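Local coordinates for protein Alpha/beta hydrolase (Enterobacter asburiae, PDB 6KMO) that probably hydrolyses carboxylic ester bonds as a bacterial esterase or lipase of the alpha/beta hydrolase fold, at residues A66-A71 and H118-R123; P70-E75 and I89-N94; V126-A131 and A324-G329. The protein carries 2 engineered substitutions. One frame throughout, in Å; residues are numbered along the deposited sequence.

Contact 1: residues A66-A71 and H118-R123; sequences AKLPPA and HERLIR
In this alpha/beta hydrolase the loop between helix 52-63 and strand 71-80 crosses helix 115-129, and an arginine of that helix reaches out to hold the loop's backbone. The register supports this reading: the CA atoms of Leu-68 and Arg-120 approach each other, as do those of Ala-71 and Arg-123. Arg-123 sets out with CG beside its own backbone N and anti to the carbonyl carbon (chi1 -72°), then runs extended to NE. Its guanidinium lies between two aliphatic groups, Leu-68 CB over one face and Ala-71 CB over the opposite one. Leu-68 CD1 also stands above the plane, toward its rim. At the edge, Arg-123 NH1 donates to Pro-69 O over 2.8 Å; the acceptor lies in the guanidinium plane, although the donor sits above the carbonyl plane. NE and NH2 grip Glu-119 side-on, one helical turn back, and both bonds end on the same oxygen, with Arg-123 NH2 2.9 Å from Glu-119 OE2. Two edges are thus engaged, which should fix the rotation of the group, and the carboxylate probably balances its charge. Leu-68 CD1 rests 3.6 Å from Glu-119 CD, while its CD2 lies 3.7 Å from Arg-120 CB. Arg-120 bends the other way, to a salt bridge with Asp-124 and a hydrogen bond to Asn-313. At the base of the Arg-123 side chain, Pro-69 CG meets Arg-123 CB at 3.9 Å, the two side chains crossing obliquely. A water finishes the grip, accepting from Arg-123 NH1 at 3.0 Å and donating to Ala-71 O.

Contact 2: residues P70-E75 and I89-N94; sequences PAQVSE and IVKPEN
The flat amide of Gln-72 is engaged at its edge: NE2 donates to Glu-93 O at 2.7 Å, and that oxygen lies within 7° of the amide plane. Seen from the acceptor the approach is less regular, for the donor stands well above the Glu-93 carbonyl plane. Gln-72 gets there with CG beside its backbone N (chi1 -59°) and an extended chain, reaching beyond its strand partner Lys-91 to the carbonyl of Glu-93; NE2 also bonds to Ala-95 O. The backbone forms an antiparallel ladder in a beta hairpin. Gln-72 with Lys-91 and Ser-74 with Ile-89 are hydrogen-bonded pairs, the first closed by Gln-72 N to Lys-91 O at 2.9 Å with an N-H...O angle of 170°. Between them, Val-73 and Val-90 form a non-hydrogen-bonded pair whose side chains lie side by side, CG2 to CG2 at 4.2 Å. On the other face, Ser-74 OG sits 3.6 Å from Ile-89 CB, and a water bridges Ser-74 OG to Ile-89 O. Near Pro-70 and Glu-93 a second water accepts from Glu-93 N at 2.6 Å and donates to Pro-70 O. Strand 71-80 is the outermost strand of the sheet within the chain, while strand 83-92 bonds onward to strand 132-136 through Val-90 and Ala-133. Helix 115-129 covers the valine face: Val-73 touches Glu-119 and Arg-123, and Val-90 touches Phe-115.

Contact 3: residues V126-A131 and A324-G329; sequences VRASGA and ALEQAG
Ala-128 points its methyl group straight at helix 319-335, where it lies 3.8 Å from Leu-325 O and 3.6 Å from Glu-326 OE1. Glu-326 starts out in the opposite sense, its CB directed away from helix 115-129. With CG anti to the backbone N (chi1 -177°), a bend at chi2 (69°) folds the carboxylate back alongside this methyl. One water ties the two residues together, donating to Ala-128 O at 2.9 Å and to Glu-326 OE2 at 2.7 Å; no direct hydrogen bond joins the segments. Gly-329 brings the backbones closest, with its CA 4.1 Å from that of Ser-129. A CB on Gly-329 would point toward the other helix and fall 2.3 Å from Ala-128 CB, so the approach depends on the bare CA. Ser-129 contributes carbon here: its CA makes a C-H...O contact of 3.4 Å with Gly-329 O. Its OG, between backbone N and carbonyl carbon (chi1 68°), instead turns to its own chain, bonding to Leu-125 O and accepting from Ala-131 N in an ST turn. Gly-130, with positive phi, leads the chain out of the helix. On the far side of helix 319-335, Gln-327 O bonds to Gln-327 NE2 of the second subunit. Two helices thus meet closely through Ala-128 and Gly-329, a pairing of the C-terminal end of helix 115-129 with helix 319-335 that belongs to the helical layer beside the central sheet of the alpha/beta hydrolase fold.

Overall arrangement
Helix 115-129 is common ground for the three contacts: it supplies a segment to contacts 1 and 3, and its side chains cover the valine face of contact 2. Contacts 1 and 2 have centres about 10 Å apart and share Pro-70 and Ala-71, where the loop passes into edge strand 71-80. Contact 3 lies about 12 Å from the centre of contact 1 and 14 Å from that of contact 2; along the chain it opens after both have closed. Pro-70 O and Arg-127 NH1 link it to the shared corner. Together they connect the sheet's antiparallel edge, through one helix, to the C-terminal helix at the subunit interface.

Contact 1: residues A66-A71 and H118-R123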
# COMPACT_ATOMS: atom_id res chain seq x y z
N ALA A 66 22.78 12.48 3.79
CA ALA A 66 21.84 11.56 4.41
C ALA A 66 22.56 10.27 4.81
O ALA A 66 23.50 9.83 4.15
CB ALA A 66 20.73 11.22 3.42
N LYS A 67 22.08 9.67 5.90
CA LYS A 67 22.54 8.34 6.28
C LYS A 67 22.07 7.33 5.25
O LYS A 67 20.88 7.28 4.91
CB LYS A 67 21.96 8.00 7.66
CG LYS A 67 22.25 6.58 8.14
CD LYS A 67 21.24 6.12 9.20
CE LYS A 67 21.84 5.14 10.21
NZ LYS A 67 21.16 5.17 11.54
N LEU A 68 23.00 6.52 4.75
CA LEU A 68 22.66 5.49 3.77
C LEU A 68 22.64 4.13 4.44
O LEU A 68 23.57 3.79 5.18
CB LEU A 68 23.69 5.48 2.65
CG LEU A 68 23.77 6.76 1.81
CD1 LEU A 68 24.77 6.61 0.71
CD2 LEU A 68 22.40 7.13 1.24
N PRO A 69 21.60 3.33 4.21
CA PRO A 69 21.61 1.98 4.77
C PRO A 69 22.60 1.12 4.03
O PRO A 69 22.93 1.37 2.86
CB PRO A 69 20.16 1.50 4.53
CG PRO A 69 19.76 2.21 3.30
CD PRO A 69 20.42 3.58 3.36
N PRO A 70 23.13 0.08 4.67
CA PRO A 70 24.19 -0.72 4.04
C PRO A 70 23.76 -1.35 2.72
O PRO A 70 22.67 -1.93 2.61
CB PRO A 70 24.49 -1.79 5.10
CG PRO A 70 24.11 -1.15 6.39
CD PRO A 70 22.91 -0.31 6.08
N ALA A 71 24.65 -1.27 1.74
CA ALA A 71 24.48 -1.87 0.42
C ALA A 71 25.82 -1.81 -0.29
O ALA A 71 26.73 -1.08 0.13
CB ALA A 71 23.43 -1.11 -0.40
N HIS A 118 19.31 9.99 -5.60
CA HIS A 118 18.39 8.87 -5.47
C HIS A 118 18.97 7.67 -4.73
O HIS A 118 18.27 6.66 -4.56
CB HIS A 118 17.92 8.42 -6.86
CG HIS A 118 16.90 9.35 -7.46
ND1 HIS A 118 17.18 10.67 -7.76
CD2 HIS A 118 15.60 9.17 -7.77
CE1 HIS A 118 16.10 11.25 -8.23
NE2 HIS A 118 15.12 10.36 -8.25
N GLU A 119 20.21 7.77 -4.23
CA GLU A 119 20.89 6.60 -3.70
C GLU A 119 20.19 6.00 -2.49
O GLU A 119 20.07 4.77 -2.38
CB GLU A 119 22.36 6.92 -3.38
CG GLU A 119 23.09 5.71 -2.86
CD GLU A 119 24.58 5.87 -2.79
OE1 GLU A 119 25.06 7.02 -2.89
OE2 GLU A 119 25.27 4.84 -2.65
N ARG A 120 19.71 6.82 -1.56
CA ARG A 120 19.07 6.26 -0.38
C ARG A 120 17.82 5.47 -0.76
O ARG A 120 17.61 4.35 -0.28
CB ARG A 120 18.76 7.37 0.62
CG ARG A 120 18.45 6.85 2.02
CD ARG A 120 17.17 7.43 2.56
NE ARG A 120 15.99 6.76 2.02
CZ ARG A 120 14.99 7.34 1.37
NH1 ARG A 120 14.99 8.63 1.06
NH2 ARG A 120 13.96 6.59 1.03
N LEU A 121 16.99 6.06 -1.62
CA LEU A 121 15.80 5.38 -2.12
C LEU A 121 16.16 4.07 -2.82
O LEU A 121 15.53 3.04 -2.58
CB LEU A 121 15.05 6.30 -3.08
CG LEU A 121 13.94 5.70 -3.94
CD1 LEU A 121 12.84 5.05 -3.08
CD2 LEU A 121 13.33 6.77 -4.85
N ILE A 122 17.17 4.11 -3.70
CA ILE A 122 17.56 2.90 -4.41
C ILE A 122 18.01 1.83 -3.43
O ILE A 122 17.62 0.66 -3.53
CB ILE A 122 18.64 3.20 -5.46
CG1 ILE A 122 18.08 4.12 -6.54
CG2 ILE A 122 19.15 1.91 -6.06
CD1 ILE A 122 19.14 4.80 -7.36
N ARG A 123 18.85 2.21 -2.47
CA ARG A 123 19.31 1.23 -1.49
C ARG A 123 18.15 0.66 -0.69
O ARG A 123 18.12 -0.55 -0.40
CB ARG A 123 20.34 1.87 -0.54
CG ARG A 123 21.70 2.14 -1.18
CD ARG A 123 22.60 2.82 -0.17
NE ARG A 123 23.95 3.06 -0.67
CZ ARG A 123 25.07 2.79 0.01
NH1 ARG A 123 25.03 2.20 1.20
NH2 ARG A 123 26.24 3.10 -0.54
O HOH W 1 27.21 0.73 2.72
O HOH W 2 28.69 0.88 0.27

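Contact 2: residues P70-E75 and I89-N94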
# COMPACT_ATOMS: atom_id res chain seq x y z
N PRO A 70 23.13 0.08 4.67
CA PRO A 70 24.19 -0.72 4.04
C PRO A 70 23.76 -1.35 2.72
O PRO A 70 22.67 -1.93 2.61
CB PRO A 70 24.49 -1.79 5.10
CG PRO A 70 24.11 -1.15 6.39
CD PRO A 70 22.91 -0.31 6.08
N ALA A 71 24.65 -1.27 1.74
CA ALA A 71 24.48 -1.87 0.42
C ALA A 71 25.82 -1.81 -0.29
O ALA A 71 26.73 -1.08 0.13
CB ALA A 71 23.43 -1.11 -0.40
N GLN A 72 25.94 -2.58 -1.36
CA GLN A 72 27.12 -2.57 -2.22
C GLN A 72 26.82 -1.78 -3.48
O GLN A 72 25.78 -2.01 -4.12
CB GLN A 72 27.46 -3.99 -2.67
CG GLN A 72 27.76 -5.01 -1.60
CD GLN A 72 27.92 -6.40 -2.21
OE1 GLN A 72 28.06 -6.55 -3.42
NE2 GLN A 72 27.90 -7.41 -1.35
N VAL A 73 27.72 -0.89 -3.87
CA VAL A 73 27.55 -0.07 -5.07
C VAL A 73 28.75 -0.27 -6.00
O VAL A 73 29.90 -0.23 -5.55
CB VAL A 73 27.36 1.41 -4.74
CG1 VAL A 73 27.19 2.21 -6.02
CG2 VAL A 73 26.17 1.60 -3.81
N SER A 74 28.47 -0.48 -7.28
CA SER A 74 29.50 -0.58 -8.30
C SER A 74 29.04 0.16 -9.55
O SER A 74 27.91 0.68 -9.61
CB SER A 74 29.84 -2.03 -8.62
OG SER A 74 28.72 -2.74 -9.11
N GLU A 75 29.91 0.23 -10.54
CA GLU A 75 29.67 1.01 -11.74
C GLU A 75 30.09 0.22 -12.96
O GLU A 75 31.00 -0.61 -12.91
CB GLU A 75 30.43 2.33 -11.69
CG GLU A 75 30.19 3.22 -12.89
CD GLU A 75 30.88 4.57 -12.76
OE1 GLU A 75 31.44 5.06 -13.76
OE2 GLU A 75 30.86 5.13 -11.64
N ILE A 89 25.20 0.05 -10.14
CA ILE A 89 24.61 -1.23 -9.75
C ILE A 89 24.62 -1.30 -8.23
O ILE A 89 25.68 -1.12 -7.61
CB ILE A 89 25.35 -2.41 -10.39
CG1 ILE A 89 25.33 -2.29 -11.91
CG2 ILE A 89 24.71 -3.73 -10.00
CD1 ILE A 89 26.64 -1.98 -12.52
N VAL A 90 23.47 -1.53 -7.63
CA VAL A 90 23.33 -1.55 -6.18
C VAL A 90 22.81 -2.92 -5.78
O VAL A 90 21.83 -3.41 -6.34
CB VAL A 90 22.40 -0.43 -5.68
CG1 VAL A 90 22.35 -0.41 -4.17
CG2 VAL A 90 22.84 0.93 -6.23
N LYS A 91 23.49 -3.56 -4.83
CA LYS A 91 23.14 -4.90 -4.37
C LYS A 91 23.07 -4.93 -2.85
O LYS A 91 23.65 -4.07 -2.18
CB LYS A 91 24.19 -5.91 -4.85
CG LYS A 91 24.29 -6.03 -6.34
CD LYS A 91 25.32 -7.07 -6.74
CE LYS A 91 25.51 -7.07 -8.25
NZ LYS A 91 26.49 -8.12 -8.69
N PRO A 92 22.37 -5.91 -2.29
CA PRO A 92 22.36 -6.05 -0.83
C PRO A 92 23.78 -6.23 -0.31
O PRO A 92 24.65 -6.77 -1.00
CB PRO A 92 21.51 -7.31 -0.60
CG PRO A 92 20.65 -7.41 -1.84
CD PRO A 92 21.52 -6.92 -2.95
N GLU A 93 23.98 -5.81 0.94
CA GLU A 93 25.31 -5.69 1.51
C GLU A 93 26.05 -7.02 1.46
O GLU A 93 27.26 -7.05 1.21
CB GLU A 93 25.20 -5.21 2.96
CG GLU A 93 26.50 -5.24 3.75
CD GLU A 93 26.30 -4.89 5.22
OE1 GLU A 93 27.25 -4.34 5.82
OE2 GLU A 93 25.21 -5.16 5.77
N ASN A 94 25.35 -8.12 1.73
CA ASN A 94 25.99 -9.42 1.78
C ASN A 94 25.76 -10.21 0.51
O ASN A 94 25.83 -11.44 0.52
CB ASN A 94 25.54 -10.19 3.02
CG ASN A 94 26.04 -9.55 4.31
OD1 ASN A 94 27.23 -9.30 4.47
ND2 ASN A 94 25.12 -9.28 5.23
O HOH W 3 22.12 -4.66 2.27
O HOH W 4 27.09 -3.61 -6.90

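Contact 3: residues V126-A131 and A324-G329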
# COMPACT_ATOMS: atom_id res chain seq x y z
N VAL A 126 16.49 -1.96 -2.91
CA VAL A 126 17.35 -3.14 -3.00
C VAL A 126 17.26 -3.97 -1.74
O VAL A 126 17.10 -5.19 -1.79
CB VAL A 126 18.79 -2.67 -3.29
CG1 VAL A 126 19.79 -3.82 -3.06
CG2 VAL A 126 18.89 -2.13 -4.70
N ARG A 127 17.35 -3.32 -0.58
CA ARG A 127 17.30 -4.06 0.68
C ARG A 127 15.96 -4.74 0.88
O ARG A 127 15.90 -5.89 1.34
CB ARG A 127 17.63 -3.10 1.82
CG ARG A 127 19.09 -2.69 1.84
CD ARG A 127 19.32 -1.46 2.70
NE ARG A 127 18.85 -1.69 4.05
CZ ARG A 127 19.56 -2.33 4.98
NH1 ARG A 127 20.78 -2.76 4.71
NH2 ARG A 127 19.03 -2.52 6.18
N ALA A 128 14.86 -4.06 0.55
CA ALA A 128 13.54 -4.61 0.77
C ALA A 128 13.19 -5.70 -0.24
O ALA A 128 12.36 -6.56 0.06
CB ALA A 128 12.50 -3.50 0.74
N SER A 129 13.77 -5.67 -1.43
CA SER A 129 13.45 -6.64 -2.46
C SER A 129 14.44 -7.79 -2.55
O SER A 129 14.08 -8.85 -3.09
CB SER A 129 13.39 -5.97 -3.84
OG SER A 129 14.68 -5.54 -4.25
N GLY A 130 15.66 -7.61 -2.07
CA GLY A 130 16.73 -8.57 -2.28
C GLY A 130 17.31 -8.60 -3.67
O GLY A 130 18.16 -9.47 -3.96
N ALA A 131 16.88 -7.72 -4.56
CA ALA A 131 17.27 -7.72 -5.96
C ALA A 131 18.30 -6.63 -6.22
O ALA A 131 18.39 -5.65 -5.48
CB ALA A 131 16.05 -7.50 -6.85
N ALA A 324 5.98 2.18 2.98
CA ALA A 324 5.71 2.16 1.55
C ALA A 324 6.86 1.51 0.78
O ALA A 324 6.63 0.76 -0.18
CB ALA A 324 5.48 3.57 1.03
N LEU A 325 8.10 1.82 1.14
CA LEU A 325 9.23 1.29 0.39
C LEU A 325 9.45 -0.18 0.71
O LEU A 325 9.78 -0.97 -0.19
CB LEU A 325 10.48 2.13 0.64
CG LEU A 325 10.34 3.57 0.14
CD1 LEU A 325 11.60 4.37 0.46
CD2 LEU A 325 10.04 3.65 -1.36
N GLU A 326 9.24 -0.59 1.96
CA GLU A 326 9.25 -2.01 2.29
C GLU A 326 8.21 -2.77 1.46
O GLU A 326 8.48 -3.85 0.95
CB GLU A 326 9.01 -2.24 3.79
CG GLU A 326 9.08 -3.70 4.21
CD GLU A 326 10.48 -4.28 4.13
OE1 GLU A 326 11.46 -3.51 4.22
OE2 GLU A 326 10.61 -5.52 3.99
N GLN A 327 7.02 -2.18 1.32
CA GLN A 327 5.93 -2.83 0.61
C GLN A 327 6.18 -2.89 -0.89
O GLN A 327 5.82 -3.88 -1.55
CB GLN A 327 4.63 -2.09 0.94
CG GLN A 327 4.18 -2.28 2.38
CD GLN A 327 2.86 -1.61 2.70
OE1 GLN A 327 2.54 -0.56 2.16
NE2 GLN A 327 2.10 -2.22 3.60
N ALA A 328 6.79 -1.85 -1.46
CA ALA A 328 7.20 -1.93 -2.86
C ALA A 328 8.22 -3.03 -3.06
O ALA A 328 8.14 -3.80 -4.02
CB ALA A 328 7.75 -0.58 -3.33
N GLY A 329 9.20 -3.11 -2.15
CA GLY A 329 10.22 -4.14 -2.27
C GLY A 329 9.66 -5.54 -2.13
O GLY A 329 10.08 -6.46 -2.84
O HOH W 5 10.11 -7.00 1.76